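Local coordinates for putative streptothricin acetyltransferase (Bacillus anthracis, PDB 3PP9) that probably transfers the acetyl group of acetyl coenzyme A, which it binds, to the antibiotic streptothricin, as a GNAT-family acetyltransferase, at the interface of chains A and B. Numbering follows the deposited sequence. Chains: chain A/B, Putative streptothricin acetyltransferase.

The interface of chains A and B. Residues chain A 36, 41, 43, 159-162, 180, 182; chain B 161-166.
B:Asp163 holds CG anti to its backbone N (chi1 -168°), and A:Tyr182 sets its ring anti to the carbonyl carbon (chi1 -64°), so carboxylate and phenol meet tip to tip with their planes nearly perpendicular. The hydroxyl OH of A:Tyr182 donates a hydrogen bond to OD2 of B:Asp163 at 2.5 Å, a short bond arriving somewhat above the carboxylate plane. The other oxygen, OD1, accepts hydrogen bonds from the backbone N of B:Leu165, nearly along the C-O axis, and of B:Val166, from above the carboxylate plane; together they should hold the carboxylate's rotation and perhaps stabilise its negative charge. B:Leu165 runs antiparallel to A:Tyr182 and sets CB over the middle of its ring, 3.8 Å from the centroid.

The ends of strands 158-163 pair antiparallel across the two-fold, A:Phe162 opposite B:Phe162 and A:Gly161 opposite B:Asp163. N of A:Phe162 donates a hydrogen bond to O of B:Phe162 at 3.1 Å, nearly along the C=O axis, and the reciprocal bond matches it. Beyond this pair, N of B:Phe164 donates a hydrogen bond to O of A:Gly160 at 2.8 Å, in the carbonyl plane. The B:Phe164 ring takes CB of A:Arg41 over its centre, and the bend at chi3 (-53°) lays the guanidinium roughly parallel to the ring, partly over its edge, with NE 3.6 Å from CD1 of B:Phe164. This interface combines short strand pairing with a largely apolar flank; the structure alone does not show whether the dimer is biological. A:Leu36 forks between two rings: CD1 touches CE2 of B:Phe164 at 3.5 Å, and CD2 lies 3.5 Å from CZ of B:Phe162.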
ATOM      1  N   LEU A  36      10.174  16.779   3.938  0.50 23.69           N
ATOM      2  CA  LEU A  36      10.010  16.175   5.257  0.50 25.43           C
ATOM      3  C   LEU A  36      10.716  17.017   6.307  0.50 27.84           C
ATOM      4  O   LEU A  36      11.947  17.126   6.302  0.50 28.35           O
ATOM      5  CB  LEU A  36      10.599  14.760   5.262  0.50 24.58           C
ATOM      6  CG  LEU A  36      10.506  13.977   6.573  0.50 24.60           C
ATOM      7  CD1 LEU A  36       9.058  13.847   6.985  0.50 20.54           C
ATOM      8  CD2 LEU A  36      11.144  12.593   6.460  0.50 23.71           C
ATOM      9  N   ARG A  41       7.883  14.810  12.234  0.50 36.49           N
ATOM     10  CA  ARG A  41       7.847  14.051  10.974  0.50 35.65           C
ATOM     11  C   ARG A  41       6.771  14.585  10.021  0.50 34.47           C
ATOM     12  O   ARG A  41       6.130  13.825   9.285  0.50 33.94           O
ATOM     13  CB  ARG A  41       7.599  12.570  11.289  0.50 35.60           C
ATOM     14  CG  ARG A  41       8.563  12.022  12.352  0.50 36.01           C
ATOM     15  CD  ARG A  41       8.374  10.538  12.679  0.50 36.00           C
ATOM     16  NE  ARG A  41       7.003  10.195  13.048  0.50 34.25           N
ATOM     17  CZ  ARG A  41       6.629   8.996  13.485  0.50 33.73           C
ATOM     18  NH1 ARG A  41       5.361   8.763  13.792  0.50 33.67           N
ATOM     19  NH2 ARG A  41       7.523   8.027  13.625  0.50 33.76           N
ATOM     20  N   ILE A  43       5.167  16.037   6.901  1.00 29.84           N
ATOM     21  CA  ILE A  43       5.401  16.034   5.475  1.00 28.83           C
ATOM     22  C   ILE A  43       4.746  17.296   4.963  1.00 29.11           C
ATOM     23  O   ILE A  43       3.554  17.533   5.191  1.00 30.36           O
ATOM     24  CB  ILE A  43       4.791  14.811   4.793  1.00 27.84           C
ATOM     25  CG1 ILE A  43       5.516  13.547   5.262  1.00 28.30           C
ATOM     26  CG2 ILE A  43       4.899  14.955   3.272  1.00 27.01           C
ATOM     27  CD1 ILE A  43       4.883  12.253   4.777  1.00 27.16           C
ATOM     28  N   ILE A 159      -1.188  14.424   5.250  1.00 15.90           N
ATOM     29  CA  ILE A 159      -0.303  13.495   4.553  1.00 15.78           C
ATOM     30  C   ILE A 159       0.492  12.679   5.573  1.00 14.92           C
ATOM     31  O   ILE A 159       1.165  13.236   6.447  1.00 17.83           O
ATOM     32  CB  ILE A 159       0.684  14.224   3.658  1.00 15.62           C
ATOM     33  CG1 ILE A 159      -0.072  15.001   2.579  1.00 16.48           C
ATOM     34  CG2 ILE A 159       1.613  13.209   3.007  1.00 15.68           C
ATOM     35  CD1 ILE A 159       0.829  15.821   1.682  1.00 16.65           C
ATOM     36  N   GLY A 160       0.399  11.353   5.445  1.00 15.71           N
ATOM     37  CA  GLY A 160       1.115  10.447   6.325  1.00 14.98           C
ATOM     38  C   GLY A 160       2.283   9.737   5.669  1.00 14.63           C
ATOM     39  O   GLY A 160       3.135   9.199   6.352  1.00 14.50           O
ATOM     40  N   GLY A 161       2.325   9.735   4.343  1.00 14.60           N
ATOM     41  CA  GLY A 161       3.409   9.067   3.651  1.00 14.29           C
ATOM     42  C   GLY A 161       3.390   9.329   2.165  1.00 13.97           C
ATOM     43  O   GLY A 161       2.478   9.963   1.656  1.00 13.63           O
ATOM     44  N   PHE A 162       4.422   8.851   1.483  1.00 14.01           N
ATOM     45  CA  PHE A 162       4.529   9.036   0.039  1.00 14.52           C
ATOM     46  C   PHE A 162       5.458   7.976  -0.519  1.00 14.56           C
ATOM     47  O   PHE A 162       6.194   7.320   0.230  1.00 16.26           O
ATOM     48  CB  PHE A 162       4.910  10.479  -0.362  1.00 15.79           C
ATOM     49  CG  PHE A 162       6.127  11.044   0.307  1.00 23.13           C
ATOM     50  CD1 PHE A 162       7.397  10.725  -0.135  1.00 27.98           C
ATOM     51  CD2 PHE A 162       5.986  12.017   1.292  1.00 27.00           C
ATOM     52  CE1 PHE A 162       8.518  11.310   0.464  1.00 32.10           C
ATOM     53  CE2 PHE A 162       7.094  12.604   1.892  1.00 29.54           C
ATOM     54  CZ  PHE A 162       8.353  12.248   1.480  1.00 30.53           C
ATOM     55  N   TYR A 180      -0.153   9.421   0.485  1.00 13.40           N
ATOM     56  CA  TYR A 180      -1.125   8.746   1.373  1.00 13.24           C
ATOM     57  C   TYR A 180      -1.693   9.740   2.403  1.00 12.70           C
ATOM     58  O   TYR A 180      -0.941  10.355   3.159  1.00 13.04           O
ATOM     59  CB  TYR A 180      -0.458   7.523   1.993  1.00 14.45           C
ATOM     60  CG  TYR A 180       0.072   6.632   0.893  1.00 16.81           C
ATOM     61  CD1 TYR A 180      -0.735   5.703   0.274  1.00 19.14           C
ATOM     62  CD2 TYR A 180       1.376   6.770   0.449  1.00 22.14           C
ATOM     63  CE1 TYR A 180      -0.232   4.901  -0.763  1.00 19.20           C
ATOM     64  CE2 TYR A 180       1.875   5.978  -0.569  1.00 24.36           C
ATOM     65  CZ  TYR A 180       1.072   5.065  -1.171  1.00 21.97           C
ATOM     66  OH  TYR A 180       1.614   4.299  -2.182  1.00 24.99           O
ATOM     67  N   TYR A 182      -4.593  10.723   5.462  1.00 13.54           N
ATOM     68  CA  TYR A 182      -5.254  10.155   6.621  1.00 15.04           C
ATOM     69  C   TYR A 182      -6.107  11.130   7.398  1.00 16.29           C
ATOM     70  O   TYR A 182      -5.714  12.266   7.601  1.00 16.61           O
ATOM     71  CB  TYR A 182      -4.162   9.665   7.603  1.00 14.83           C
ATOM     72  CG  TYR A 182      -3.324   8.552   7.017  1.00 13.69           C
ATOM     73  CD1 TYR A 182      -3.643   7.222   7.235  1.00 16.17           C
ATOM     74  CD2 TYR A 182      -2.247   8.832   6.188  1.00 13.98           C
ATOM     75  CE1 TYR A 182      -2.903   6.198   6.639  1.00 15.44           C
ATOM     76  CE2 TYR A 182      -1.511   7.808   5.594  1.00 13.90           C
ATOM     77  CZ  TYR A 182      -1.822   6.502   5.857  1.00 17.59           C
ATOM     78  OH  TYR A 182      -1.099   5.508   5.221  1.00 18.69           O
TER
ATOM     79  N   GLY B 161       9.817   4.732  -0.515  1.00 14.60           N
ATOM     80  CA  GLY B 161       8.788   5.466   0.194  1.00 14.29           C
ATOM     81  C   GLY B 161       8.669   5.038   1.635  1.00 13.97           C
ATOM     82  O   GLY B 161       9.329   4.105   2.065  1.00 13.63           O
ATOM     83  N   PHE B 162       7.834   5.750   2.380  1.00 14.01           N
ATOM     84  CA  PHE B 162       7.624   5.445   3.792  1.00 14.52           C
ATOM     85  C   PHE B 162       6.291   6.023   4.222  1.00 14.56           C
ATOM     86  O   PHE B 162       5.706   6.859   3.520  1.00 16.26           O
ATOM     87  CB  PHE B 162       8.811   5.869   4.686  1.00 15.79           C
ATOM     88  CG  PHE B 162       9.262   7.292   4.544  1.00 23.13           C
ATOM     89  CD1 PHE B 162       8.588   8.321   5.174  1.00 27.98           C
ATOM     90  CD2 PHE B 162      10.458   7.576   3.891  1.00 27.00           C
ATOM     91  CE1 PHE B 162       9.061   9.635   5.077  1.00 32.10           C
ATOM     92  CE2 PHE B 162      10.936   8.877   3.791  1.00 29.54           C
ATOM     93  CZ  PHE B 162      10.236   9.901   4.380  1.00 30.53           C
ATOM     94  N   ASP B 163       5.802   5.579   5.368  1.00 14.20           N
ATOM     95  CA  ASP B 163       4.519   6.053   5.851  1.00 13.31           C
ATOM     96  C   ASP B 163       4.516   6.051   7.383  1.00 13.53           C
ATOM     97  O   ASP B 163       4.677   5.005   8.020  1.00 14.43           O
ATOM     98  CB  ASP B 163       3.404   5.191   5.272  1.00 14.41           C
ATOM     99  CG  ASP B 163       2.045   5.775   5.489  1.00 15.16           C
ATOM    100  OD1 ASP B 163       1.742   6.136   6.643  1.00 14.03           O
ATOM    101  OD2 ASP B 163       1.273   5.828   4.493  1.00 17.75           O
ATOM    102  N   PHE B 164       4.299   7.233   7.936  1.00 14.26           N
ATOM    103  CA  PHE B 164       4.282   7.461   9.381  1.00 14.76           C
ATOM    104  C   PHE B 164       2.950   7.240  10.076  1.00 16.41           C
ATOM    105  O   PHE B 164       2.921   7.192  11.317  1.00 18.34           O
ATOM    106  CB  PHE B 164       4.632   8.927   9.715  1.00 16.23           C
ATOM    107  CG  PHE B 164       5.975   9.375   9.231  1.00 18.47           C
ATOM    108  CD1 PHE B 164       7.128   8.790   9.715  1.00 20.79           C
ATOM    109  CD2 PHE B 164       6.086  10.465   8.386  1.00 24.03           C
ATOM    110  CE1 PHE B 164       8.389   9.225   9.291  1.00 22.66           C
ATOM    111  CE2 PHE B 164       7.341  10.917   7.967  1.00 25.28           C
ATOM    112  CZ  PHE B 164       8.495  10.283   8.433  1.00 24.37           C
ATOM    113  N   LEU B 165       1.860   7.105   9.328  1.00 15.50           N
ATOM    114  CA  LEU B 165       0.558   6.974   9.954  1.00 17.04           C
ATOM    115  C   LEU B 165      -0.176   5.671   9.725  1.00 17.45           C
ATOM    116  O   LEU B 165      -1.103   5.367  10.480  1.00 19.20           O
ATOM    117  CB  LEU B 165      -0.341   8.131   9.494  1.00 17.45           C
ATOM    118  CG  LEU B 165       0.132   9.547   9.865  1.00 19.16           C
ATOM    119  CD1 LEU B 165      -0.836  10.618   9.360  1.00 18.69           C
ATOM    120  CD2 LEU B 165       0.302   9.700  11.361  1.00 21.43           C
ATOM    121  N   VAL B 166       0.231   4.890   8.737  1.00 16.37           N
ATOM    122  CA  VAL B 166      -0.532   3.664   8.438  1.00 17.68           C
ATOM    123  C   VAL B 166      -0.654   2.743   9.675  1.00 18.81           C
ATOM    124  O   VAL B 166      -1.739   2.217   9.986  1.00 20.60           O
ATOM    125  CB  VAL B 166      -0.036   2.964   7.186  1.00 17.59           C
ATOM    126  CG1 VAL B 166       1.362   2.357   7.370  1.00 18.73           C
ATOM    127  CG2 VAL B 166      -1.078   1.903   6.730  1.00 18.25           C
TER